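Local coordinates for protein succinate dehydrogenase (Membrane anchor subunit) (Mycolicibacterium smegmatis, PDB 7D6V) that serves as a membrane anchor subunit of the succinate dehydrogenase Sdh1, holding a membrane-embedded Rieske iron-sulfur cluster and probably passing electrons from succinate oxidation to quinone, at residues Tyr157-Ala162 with His207-Val212; Ala109-Cys114 with Trp245-Thr250. All blocks are in the same frame, centred on the assembly; numbering follows the deposited sequence.

In the fold
From the N terminus the chain runs through helix 33-55 and a long, mostly non-helical stretch with a small hairpin (60-61, 66-67) to helix 104-112, whose C-terminal end opens contact 2. It then continues through helix 155-175, where contact 1 begins, and helix 188-204, before helix 207-215 closes contact 1 over 44 intervening residues. Helix 240-264 closes contact 2 last, after 130 residues, so contact 1 is nested inside the larger loop. The two centres lie about 14 Å apart and both contacts touch the two-iron cluster. They also meet directly: Phe-158 and Phe-159 of contact 1 pack on Phe-110 of contact 2, which ties helix 155-175 to helix 104-112.

Contact 1: residues Tyr157-Ala162 with His207-Val212; sequences YFFYAA and HSCRHV. With FES (Fe2/s2 (inorganic) cluster), chain J.
Phe-159 reaches across from its helix to Cys-209, its ring carbon CZ lying 3.5 Å from Cys-209 CB. Atom CE1 of Phe-159 also borders that CB, and the backbone N of Cys-209 sits over one face of the ring. The sulfur comes in obliquely: Cys-209 SG is 5.0 Å from the centroid of the Phe-159 ring and 60° off its normal, a sulfur-aromatic contact that is neither face-on nor in plane. The Phe-159 first torsion, with CG anti to the backbone N (chi1 163°), sets ring carbons CE1 and CZ against Cys-209 CB. A second, looser touch joins Tyr-160 OH to Val-212 CG2 at 4.0 Å, the two side chains crossing obliquely. The Tyr-160 ring in turn sets CE2 4.1 Å above the plane of the Tyr-157 ring, offset toward its rim. Helix against helix, the contact joins 155-175 to the beginning of 207-215, beside a membrane-embedded Rieske-type cluster. His-207 N lies 3.4 Å from the cluster sulfide S1, which also lies in plane at the edge of the His-207 imidazole. The N-terminal end of helix 207-215 thus faces a sulfide, and its dipole would probably stabilise negative charge there. Phe-159, which is buried, also touches Cys-206, another residue of the cluster pocket, and Phe-110 of helix 104-112. Helix 207-215 also meets the iron-sulfur subunit: Ser-208 OG hydrogen-bonds Glu-229 of that neighbouring chain, and Arg-210 NH2 hydrogen-bonds its Asn-222. Within the anchor, Arg-210 NE bonds Ser-234 OG of helix 224-237.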
ATOM      1  N   TYR C 157      31.245  15.329 -15.107  1.00 12.42           N
ATOM      2  CA  TYR C 157      32.318  15.948 -15.876  1.00 12.42           C
ATOM      3  C   TYR C 157      32.732  15.063 -17.043  1.00 12.42           C
ATOM      4  O   TYR C 157      33.006  15.556 -18.146  1.00 12.42           O
ATOM      5  CB  TYR C 157      33.497  16.252 -14.961  1.00 12.42           C
ATOM      6  CG  TYR C 157      33.180  17.368 -14.003  1.00 12.42           C
ATOM      7  CD1 TYR C 157      33.580  18.667 -14.260  1.00 12.42           C
ATOM      8  CD2 TYR C 157      32.447  17.124 -12.854  1.00 12.42           C
ATOM      9  CE1 TYR C 157      33.273  19.687 -13.392  1.00 12.42           C
ATOM     10  CE2 TYR C 157      32.136  18.134 -11.985  1.00 12.42           C
ATOM     11  CZ  TYR C 157      32.550  19.411 -12.257  1.00 12.42           C
ATOM     12  OH  TYR C 157      32.240  20.418 -11.382  1.00 12.42           O
ATOM     13  N   PHE C 158      32.753  13.749 -16.830  1.00 11.93           N
ATOM     14  CA  PHE C 158      32.945  12.839 -17.949  1.00 11.93           C
ATOM     15  C   PHE C 158      31.759  12.884 -18.899  1.00 11.93           C
ATOM     16  O   PHE C 158      31.918  12.622 -20.092  1.00 11.93           O
ATOM     17  CB  PHE C 158      33.190  11.424 -17.434  1.00 11.93           C
ATOM     18  CG  PHE C 158      34.425  11.305 -16.598  1.00 11.93           C
ATOM     19  CD1 PHE C 158      35.661  11.626 -17.126  1.00 11.93           C
ATOM     20  CD2 PHE C 158      34.351  10.892 -15.281  1.00 11.93           C
ATOM     21  CE1 PHE C 158      36.798  11.533 -16.360  1.00 11.93           C
ATOM     22  CE2 PHE C 158      35.486  10.794 -14.513  1.00 11.93           C
ATOM     23  CZ  PHE C 158      36.711  11.113 -15.053  1.00 11.93           C
ATOM     24  N   PHE C 159      30.577  13.241 -18.399  1.00 11.24           N
ATOM     25  CA  PHE C 159      29.434  13.467 -19.277  1.00 11.24           C
ATOM     26  C   PHE C 159      29.656  14.680 -20.175  1.00 11.24           C
ATOM     27  O   PHE C 159      29.349  14.639 -21.371  1.00 11.24           O
ATOM     28  CB  PHE C 159      28.165  13.623 -18.439  1.00 11.24           C
ATOM     29  CG  PHE C 159      27.019  14.244 -19.180  1.00 11.24           C
ATOM     30  CD1 PHE C 159      26.351  13.544 -20.165  1.00 11.24           C
ATOM     31  CD2 PHE C 159      26.605  15.529 -18.882  1.00 11.24           C
ATOM     32  CE1 PHE C 159      25.302  14.113 -20.840  1.00 11.24           C
ATOM     33  CE2 PHE C 159      25.557  16.102 -19.555  1.00 11.24           C
ATOM     34  CZ  PHE C 159      24.905  15.395 -20.535  1.00 11.24           C
ATOM     35  N   TYR C 160      30.191  15.767 -19.619  1.00 11.33           N
ATOM     36  CA  TYR C 160      30.528  16.926 -20.445  1.00 11.33           C
ATOM     37  C   TYR C 160      31.583  16.567 -21.490  1.00 11.33           C
ATOM     38  O   TYR C 160      31.475  16.947 -22.669  1.00 11.33           O
ATOM     39  CB  TYR C 160      31.026  18.078 -19.572  1.00 11.33           C
ATOM     40  CG  TYR C 160      30.141  18.416 -18.395  1.00 11.33           C
ATOM     41  CD1 TYR C 160      28.761  18.353 -18.493  1.00 11.33           C
ATOM     42  CD2 TYR C 160      30.692  18.811 -17.184  1.00 11.33           C
ATOM     43  CE1 TYR C 160      27.956  18.662 -17.419  1.00 11.33           C
ATOM     44  CE2 TYR C 160      29.895  19.120 -16.105  1.00 11.33           C
ATOM     45  CZ  TYR C 160      28.526  19.047 -16.229  1.00 11.33           C
ATOM     46  OH  TYR C 160      27.721  19.358 -15.159  1.00 11.33           O
ATOM     47  N   ALA C 161      32.613  15.830 -21.070  1.00 11.73           N
ATOM     48  CA  ALA C 161      33.640  15.393 -22.007  1.00 11.73           C
ATOM     49  C   ALA C 161      33.047  14.515 -23.099  1.00 11.73           C
ATOM     50  O   ALA C 161      33.442  14.608 -24.267  1.00 11.73           O
ATOM     51  CB  ALA C 161      34.748  14.653 -21.261  1.00 11.73           C
ATOM     52  N   ALA C 162      32.098  13.651 -22.736  1.00 12.19           N
ATOM     53  CA  ALA C 162      31.443  12.796 -23.713  1.00 12.19           C
ATOM     54  C   ALA C 162      30.597  13.603 -24.683  1.00 12.19           C
ATOM     55  O   ALA C 162      30.487  13.233 -25.852  1.00 12.19           O
ATOM     56  CB  ALA C 162      30.587  11.750 -23.003  1.00 12.19           C
ATOM     57  N   HIS C 207      22.041   9.595 -16.653  1.00 11.22           N
ATOM     58  CA  HIS C 207      21.420  10.005 -15.398  1.00 11.22           C
ATOM     59  C   HIS C 207      21.889  11.384 -14.961  1.00 11.22           C
ATOM     60  O   HIS C 207      21.127  12.121 -14.329  1.00 11.22           O
ATOM     61  CB  HIS C 207      21.716   8.985 -14.301  1.00 11.22           C
ATOM     62  CG  HIS C 207      20.779   7.821 -14.288  1.00 11.22           C
ATOM     63  ND1 HIS C 207      21.128   6.579 -14.770  1.00 11.22           N
ATOM     64  CD2 HIS C 207      19.506   7.707 -13.843  1.00 11.22           C
ATOM     65  CE1 HIS C 207      20.110   5.751 -14.628  1.00 11.22           C
ATOM     66  NE2 HIS C 207      19.113   6.411 -14.068  1.00 11.22           N
ATOM     67  N   SER C 208      23.136  11.744 -15.266  1.00 11.19           N
ATOM     68  CA  SER C 208      23.610  13.089 -14.966  1.00 11.19           C
ATOM     69  C   SER C 208      22.975  14.122 -15.883  1.00 11.19           C
ATOM     70  O   SER C 208      22.739  15.258 -15.462  1.00 11.19           O
ATOM     71  CB  SER C 208      25.132  13.151 -15.072  1.00 11.19           C
ATOM     72  OG  SER C 208      25.744  12.398 -14.044  1.00 11.19           O
ATOM     73  N   CYS C 209      22.702  13.755 -17.136  1.00 11.32           N
ATOM     74  CA  CYS C 209      21.976  14.651 -18.029  1.00 11.32           C
ATOM     75  C   CYS C 209      20.572  14.924 -17.506  1.00 11.32           C
ATOM     76  O   CYS C 209      20.090  16.060 -17.562  1.00 11.32           O
ATOM     77  CB  CYS C 209      21.918  14.054 -19.434  1.00 11.32           C
ATOM     78  SG  CYS C 209      21.041  15.068 -20.640  1.00 11.32           S
ATOM     79  N   ARG C 210      19.905  13.890 -16.992  1.00 10.86           N
ATOM     80  CA  ARG C 210      18.575  14.063 -16.422  1.00 10.86           C
ATOM     81  C   ARG C 210      18.600  15.035 -15.252  1.00 10.86           C
ATOM     82  O   ARG C 210      17.707  15.877 -15.113  1.00 10.86           O
ATOM     83  CB  ARG C 210      18.029  12.708 -15.980  1.00 10.86           C
ATOM     84  CG  ARG C 210      16.545  12.679 -15.705  1.00 10.86           C
ATOM     85  CD  ARG C 210      16.150  11.347 -15.108  1.00 10.86           C
ATOM     86  NE  ARG C 210      14.731  11.282 -14.785  1.00 10.86           N
ATOM     87  CZ  ARG C 210      14.206  10.425 -13.920  1.00 10.86           C
ATOM     88  NH1 ARG C 210      14.984   9.563 -13.287  1.00 10.86           N
ATOM     89  NH2 ARG C 210      12.905  10.433 -13.684  1.00 10.86           N
ATOM     90  N   HIS C 211      19.615  14.926 -14.399  1.00 11.68           N
ATOM     91  CA  HIS C 211      19.750  15.833 -13.267  1.00 11.68           C
ATOM     92  C   HIS C 211      20.055  17.255 -13.724  1.00 11.68           C
ATOM     93  O   HIS C 211      19.463  18.215 -13.220  1.00 11.68           O
ATOM     94  CB  HIS C 211      20.840  15.313 -12.335  1.00 11.68           C
ATOM     95  CG  HIS C 211      21.158  16.231 -11.200  1.00 11.68           C
ATOM     96  ND1 HIS C 211      22.294  17.007 -11.174  1.00 11.68           N
ATOM     97  CD2 HIS C 211      20.501  16.485 -10.046  1.00 11.68           C
ATOM     98  CE1 HIS C 211      22.318  17.707 -10.058  1.00 11.68           C
ATOM     99  NE2 HIS C 211      21.242  17.411  -9.355  1.00 11.68           N
ATOM    100  N   VAL C 212      20.972  17.408 -14.679  1.00 11.78           N
ATOM    101  CA  VAL C 212      21.423  18.736 -15.080  1.00 11.78           C
ATOM    102  C   VAL C 212      20.326  19.483 -15.827  1.00 11.78           C
ATOM    103  O   VAL C 212      20.148  20.693 -15.640  1.00 11.78           O
ATOM    104  CB  VAL C 212      22.714  18.623 -15.912  1.00 11.78           C
ATOM    105  CG1 VAL C 212      22.979  19.902 -16.674  1.00 11.78           C
ATOM    106  CG2 VAL C 212      23.887  18.303 -15.010  1.00 11.78           C
TER
HETATM  107 FE1  FES J 303      25.121   6.087 -17.621  1.00 12.80          FE
HETATM  108 FE2  FES J 303      25.627   8.729 -17.548  1.00 12.80          FE
HETATM  109  S1  FES J 303      24.618   7.508 -16.022  1.00 12.80           S
HETATM  110  S2  FES J 303      26.063   7.323 -19.177  1.00 12.80           S

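Contact 2: residues Ala109-Cys114 with Trp245-Thr250; sequences AFRLTC and WITLGT. With FES (Fe2/s2 (inorganic) cluster), chain J; PEV ((1S)-2-{[(2-aminoethoxy)(hydroxy)phosphoryl]oxy}-1-[(palmitoyloxy)methyl]ethyl stearate), chain I.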
ATOM      1  N   ALA C 109      36.604   6.484 -18.898  1.00 12.55           N
ATOM      2  CA  ALA C 109      36.158   6.980 -17.601  1.00 12.55           C
ATOM      3  C   ALA C 109      34.660   7.263 -17.596  1.00 12.55           C
ATOM      4  O   ALA C 109      33.982   7.036 -16.588  1.00 12.55           O
ATOM      5  CB  ALA C 109      36.944   8.231 -17.229  1.00 12.55           C
ATOM      6  N   PHE C 110      34.129   7.760 -18.715  1.00 12.05           N
ATOM      7  CA  PHE C 110      32.704   8.043 -18.813  1.00 12.05           C
ATOM      8  C   PHE C 110      31.878   6.777 -18.667  1.00 12.05           C
ATOM      9  O   PHE C 110      30.848   6.775 -17.987  1.00 12.05           O
ATOM     10  CB  PHE C 110      32.409   8.726 -20.148  1.00 12.05           C
ATOM     11  CG  PHE C 110      30.951   8.976 -20.400  1.00 12.05           C
ATOM     12  CD1 PHE C 110      30.232   9.840 -19.598  1.00 12.05           C
ATOM     13  CD2 PHE C 110      30.306   8.356 -21.451  1.00 12.05           C
ATOM     14  CE1 PHE C 110      28.897  10.072 -19.833  1.00 12.05           C
ATOM     15  CE2 PHE C 110      28.971   8.587 -21.692  1.00 12.05           C
ATOM     16  CZ  PHE C 110      28.267   9.449 -20.883  1.00 12.05           C
ATOM     17  N   ARG C 111      32.305   5.692 -19.305  1.00 12.33           N
ATOM     18  CA  ARG C 111      31.558   4.450 -19.162  1.00 12.33           C
ATOM     19  C   ARG C 111      31.881   3.717 -17.867  1.00 12.33           C
ATOM     20  O   ARG C 111      31.066   2.914 -17.409  1.00 12.33           O
ATOM     21  CB  ARG C 111      31.802   3.547 -20.367  1.00 12.33           C
ATOM     22  CG  ARG C 111      30.995   3.969 -21.574  1.00 12.33           C
ATOM     23  CD  ARG C 111      31.017   2.927 -22.659  1.00 12.33           C
ATOM     24  NE  ARG C 111      30.336   3.382 -23.864  1.00 12.33           N
ATOM     25  CZ  ARG C 111      29.138   2.959 -24.248  1.00 12.33           C
ATOM     26  NH1 ARG C 111      28.482   2.071 -23.519  1.00 12.33           N
ATOM     27  NH2 ARG C 111      28.595   3.424 -25.360  1.00 12.33           N
ATOM     28  N   LEU C 112      33.036   3.987 -17.259  1.00 12.74           N
ATOM     29  CA  LEU C 112      33.362   3.377 -15.978  1.00 12.74           C
ATOM     30  C   LEU C 112      32.593   4.020 -14.834  1.00 12.74           C
ATOM     31  O   LEU C 112      32.282   3.348 -13.846  1.00 12.74           O
ATOM     32  CB  LEU C 112      34.864   3.475 -15.726  1.00 12.74           C
ATOM     33  CG  LEU C 112      35.498   2.352 -14.911  1.00 12.74           C
ATOM     34  CD1 LEU C 112      35.330   1.022 -15.616  1.00 12.74           C
ATOM     35  CD2 LEU C 112      36.964   2.650 -14.662  1.00 12.74           C
ATOM     36  N   THR C 113      32.290   5.310 -14.937  1.00 11.82           N
ATOM     37  CA  THR C 113      31.516   5.993 -13.911  1.00 11.82           C
ATOM     38  C   THR C 113      30.025   6.001 -14.213  1.00 11.82           C
ATOM     39  O   THR C 113      29.251   6.540 -13.418  1.00 11.82           O
ATOM     40  CB  THR C 113      32.019   7.428 -13.729  1.00 11.82           C
ATOM     41  OG1 THR C 113      32.049   8.096 -14.995  1.00 11.82           O
ATOM     42  CG2 THR C 113      33.416   7.426 -13.137  1.00 11.82           C
ATOM     43  N   CYS C 114      29.621   5.398 -15.326  1.00 10.87           N
ATOM     44  CA  CYS C 114      28.208   5.338 -15.680  1.00 10.87           C
ATOM     45  C   CYS C 114      27.441   4.619 -14.575  1.00 10.87           C
ATOM     46  O   CYS C 114      27.919   3.626 -14.025  1.00 10.87           O
ATOM     47  CB  CYS C 114      28.016   4.617 -17.014  1.00 10.87           C
ATOM     48  SG  CYS C 114      26.352   3.961 -17.276  1.00 10.87           S
ATOM     49  N   TRP C 245      24.534  -1.241 -24.139  1.00 12.76           N
ATOM     50  CA  TRP C 245      24.918  -2.443 -24.868  1.00 12.76           C
ATOM     51  C   TRP C 245      24.800  -2.239 -26.372  1.00 12.76           C
ATOM     52  O   TRP C 245      25.650  -2.712 -27.140  1.00 12.76           O
ATOM     53  CB  TRP C 245      24.056  -3.621 -24.417  1.00 12.76           C
ATOM     54  CG  TRP C 245      24.361  -4.086 -23.032  1.00 12.76           C
ATOM     55  CD1 TRP C 245      23.567  -3.957 -21.934  1.00 12.76           C
ATOM     56  CD2 TRP C 245      25.550  -4.750 -22.590  1.00 12.76           C
ATOM     57  NE1 TRP C 245      24.183  -4.500 -20.838  1.00 12.76           N
ATOM     58  CE2 TRP C 245      25.403  -4.994 -21.213  1.00 12.76           C
ATOM     59  CE3 TRP C 245      26.724  -5.163 -23.226  1.00 12.76           C
ATOM     60  CZ2 TRP C 245      26.384  -5.631 -20.460  1.00 12.76           C
ATOM     61  CZ3 TRP C 245      27.695  -5.795 -22.477  1.00 12.76           C
ATOM     62  CH2 TRP C 245      27.519  -6.024 -21.108  1.00 12.76           C
ATOM     63  N   ILE C 246      23.760  -1.526 -26.810  1.00 12.67           N
ATOM     64  CA  ILE C 246      23.579  -1.289 -28.239  1.00 12.67           C
ATOM     65  C   ILE C 246      24.730  -0.463 -28.794  1.00 12.67           C
ATOM     66  O   ILE C 246      25.243  -0.746 -29.882  1.00 12.67           O
ATOM     67  CB  ILE C 246      22.217  -0.621 -28.503  1.00 12.67           C
ATOM     68  CG1 ILE C 246      21.090  -1.637 -28.342  1.00 12.67           C
ATOM     69  CG2 ILE C 246      22.177  -0.011 -29.893  1.00 12.67           C
ATOM     70  CD1 ILE C 246      19.723  -1.066 -28.606  1.00 12.67           C
ATOM     71  N   THR C 247      25.162   0.564 -28.061  1.00 12.87           N
ATOM     72  CA  THR C 247      26.255   1.394 -28.549  1.00 12.87           C
ATOM     73  C   THR C 247      27.581   0.649 -28.512  1.00 12.87           C
ATOM     74  O   THR C 247      28.427   0.853 -29.387  1.00 12.87           O
ATOM     75  CB  THR C 247      26.339   2.697 -27.755  1.00 12.87           C
ATOM     76  OG1 THR C 247      26.477   2.406 -26.361  1.00 12.87           O
ATOM     77  CG2 THR C 247      25.110   3.547 -27.997  1.00 12.87           C
ATOM     78  N   LEU C 248      27.778  -0.231 -27.528  1.00 13.18           N
ATOM     79  CA  LEU C 248      28.963  -1.085 -27.561  1.00 13.18           C
ATOM     80  C   LEU C 248      28.986  -1.928 -28.831  1.00 13.18           C
ATOM     81  O   LEU C 248      29.999  -1.983 -29.547  1.00 13.18           O
ATOM     82  CB  LEU C 248      29.004  -1.983 -26.326  1.00 13.18           C
ATOM     83  CG  LEU C 248      29.396  -1.339 -24.998  1.00 13.18           C
ATOM     84  CD1 LEU C 248      29.822  -2.402 -24.004  1.00 13.18           C
ATOM     85  CD2 LEU C 248      30.491  -0.310 -25.199  1.00 13.18           C
ATOM     86  N   GLY C 249      27.857  -2.567 -29.140  1.00 13.23           N
ATOM     87  CA  GLY C 249      27.786  -3.374 -30.346  1.00 13.23           C
ATOM     88  C   GLY C 249      28.026  -2.566 -31.607  1.00 13.23           C
ATOM     89  O   GLY C 249      28.789  -2.974 -32.485  1.00 13.23           O
ATOM     90  N   THR C 250      27.381  -1.404 -31.712  1.00 13.72           N
ATOM     91  CA  THR C 250      27.510  -0.608 -32.928  1.00 13.72           C
ATOM     92  C   THR C 250      28.911  -0.034 -33.083  1.00 13.72           C
ATOM     93  O   THR C 250      29.396   0.094 -34.210  1.00 13.72           O
ATOM     94  CB  THR C 250      26.471   0.510 -32.956  1.00 13.72           C
ATOM     95  OG1 THR C 250      26.626   1.348 -31.808  1.00 13.72           O
ATOM     96  CG2 THR C 250      25.075  -0.072 -32.975  1.00 13.72           C
TER
HETATM   97 FE1  FES J 303      25.121   6.087 -17.621  1.00 12.80          FE
HETATM   98 FE2  FES J 303      25.627   8.729 -17.548  1.00 12.80          FE
HETATM   99  S1  FES J 303      24.618   7.508 -16.022  1.00 12.80           S
HETATM  100  S2  FES J 303      26.063   7.323 -19.177  1.00 12.80           S
HETATM  101  C48 PEV I 302      32.277  -0.363 -22.113  1.00 18.60           C
HETATM  102  C47 PEV I 302      33.681  -0.180 -21.548  1.00 18.60           C
HETATM  103  C46 PEV I 302      33.638  -0.042 -20.032  1.00 18.60           C
HETATM  104  C45 PEV I 302      33.499  -1.409 -19.374  1.00 18.60           C
HETATM  105  C44 PEV I 302      34.220  -1.465 -18.034  1.00 18.60           C
HETATM  106  C43 PEV I 302      33.762  -2.650 -17.195  1.00 18.60           C
HETATM  107  C42 PEV I 302      34.931  -3.262 -16.439  1.00 18.60           C
HETATM  108  C41 PEV I 302      34.905  -2.856 -14.974  1.00 18.60           C
HETATM  109  C40 PEV I 302      35.678  -3.838 -14.109  1.00 18.60           C
HETATM  110  C39 PEV I 302      36.550  -3.101 -13.108  1.00 18.60           C
HETATM  111  C38 PEV I 302      35.706  -2.618 -11.938  1.00 18.60           C
HETATM  112  C37 PEV I 302      35.612  -3.684 -10.855  1.00 18.60           C
HETATM  113  C36 PEV I 302      35.950  -3.109  -9.491  1.00 18.60           C
HETATM  114  C35 PEV I 302      34.687  -2.755  -8.720  1.00 18.60           C
HETATM  115  C34 PEV I 302      34.937  -2.834  -7.222  1.00 18.60           C
HETATM  116  C33 PEV I 302      36.195  -2.072  -6.840  1.00 18.60           C
HETATM  117  C32 PEV I 302      36.796  -2.637  -5.563  1.00 18.60           C
HETATM  118  C31 PEV I 302      36.296  -1.875  -4.347  1.00 18.60           C
HETATM  119  O31 PEV I 302      35.151  -1.917  -4.055  1.00 18.60           O
HETATM  120  O2  PEV I 302      37.191  -1.136  -3.577  1.00 18.60           O
HETATM  121  C2  PEV I 302      37.376  -1.672  -2.304  1.00 18.60           C
HETATM  122  C1  PEV I 302      36.512  -0.892  -1.324  1.00 18.60           C
HETATM  123  O3P PEV I 302      35.280  -1.544  -1.213  1.00 18.60           O
HETATM  124  P   PEV I 302      34.829  -2.138   0.256  1.00 18.60           P
HETATM  125  O1P PEV I 302      35.483  -3.474   0.497  1.00 18.60           O
HETATM  126  O2P PEV I 302      33.329  -2.290   0.292  1.00 18.60           O
HETATM  127  O4P PEV I 302      35.321  -1.087   1.422  1.00 18.60           O
HETATM  128  C4  PEV I 302      36.482  -1.384   2.143  1.00 18.60           C
HETATM  129  C5  PEV I 302      37.225  -0.077   2.408  1.00 18.60           C
HETATM  130  N6  PEV I 302      38.627  -0.339   2.672  1.00 18.60           N
HETATM  131  C3  PEV I 302      38.850  -1.564  -1.925  1.00 18.60           C
HETATM  132  O3  PEV I 302      39.596  -2.042  -3.008  1.00 18.60           O
HETATM  133  C11 PEV I 302      40.325  -1.059  -3.685  1.00 18.60           C
HETATM  134  O11 PEV I 302      41.166  -0.448  -3.121  1.00 18.60           O
HETATM  135  C12 PEV I 302      40.027  -0.762  -5.151  1.00 18.60           C
HETATM  136  C13 PEV I 302      41.298  -0.701  -5.993  1.00 18.60           C
HETATM  137  C14 PEV I 302      41.013  -0.910  -7.477  1.00 18.60           C
HETATM  138  C15 PEV I 302      39.862  -0.040  -7.975  1.00 18.60           C
HETATM  139  C16 PEV I 302      40.310   0.881  -9.106  1.00 18.60           C
HETATM  140  C17 PEV I 302      39.281   1.033 -10.225  1.00 18.60           C
HETATM  141  C18 PEV I 302      37.975   0.283  -9.965  1.00 18.60           C
HETATM  142  C19 PEV I 302      36.741   1.184 -10.036  1.00 18.60           C
HETATM  143  C20 PEV I 302      37.081   2.668 -10.167  1.00 18.60           C
HETATM  144  C21 PEV I 302      35.911   3.473 -10.725  1.00 18.60           C
HETATM  145  C22 PEV I 302      36.357   4.801 -11.329  1.00 18.60           C
HETATM  146  C23 PEV I 302      36.264   5.974 -10.357  1.00 18.60           C
HETATM  147  C24 PEV I 302      37.432   6.933 -10.553  1.00 18.60           C
HETATM  148  C25 PEV I 302      37.209   7.878 -11.728  1.00 18.60           C
HETATM  149  C26 PEV I 302      38.307   7.749 -12.779  1.00 18.60           C
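Arg-111 meets Thr-247 with the edge of its guanidinium and Leu-248 with a face. Thr-247 OG1 lies in the guanidinium plane, 8° out of it, and accepts a nearly straight hydrogen bond from Arg-111 NH2 (2.6 Å, N-H...O angle 166°). Leu-248 CD2 sits 3.5 Å above the same plane, offset toward the rim, while the Leu-248 and Arg-111 side chains run alongside in opposing directions. The Arg-111 chain is extended from CG to NE, which carries the charged end across to helix 240-264. This buried side-chain link joins the C-terminal end of helix 104-112 to that helix between cluster and lipid. Just beyond helix 104-112, Cys-114 SG binds iron FE1 at 2.5 Å, an iron shared with His-240; a canonical Rieske centre instead keeps two cysteines on one iron and two histidines on the other. Phe-110 CZ stands 3.5 Å from cluster sulfide S2. One acyl tail of the phospholipid ends here, its C48 lying 3.6 Å from both Arg-111 CD and Leu-248 CD2. Thr-113 OG1 donates to Ala-109 O at 2.7 Å, on the opposite face of that carbonyl from Thr-113 N, and also hydrogen-bonds His-155 ND1.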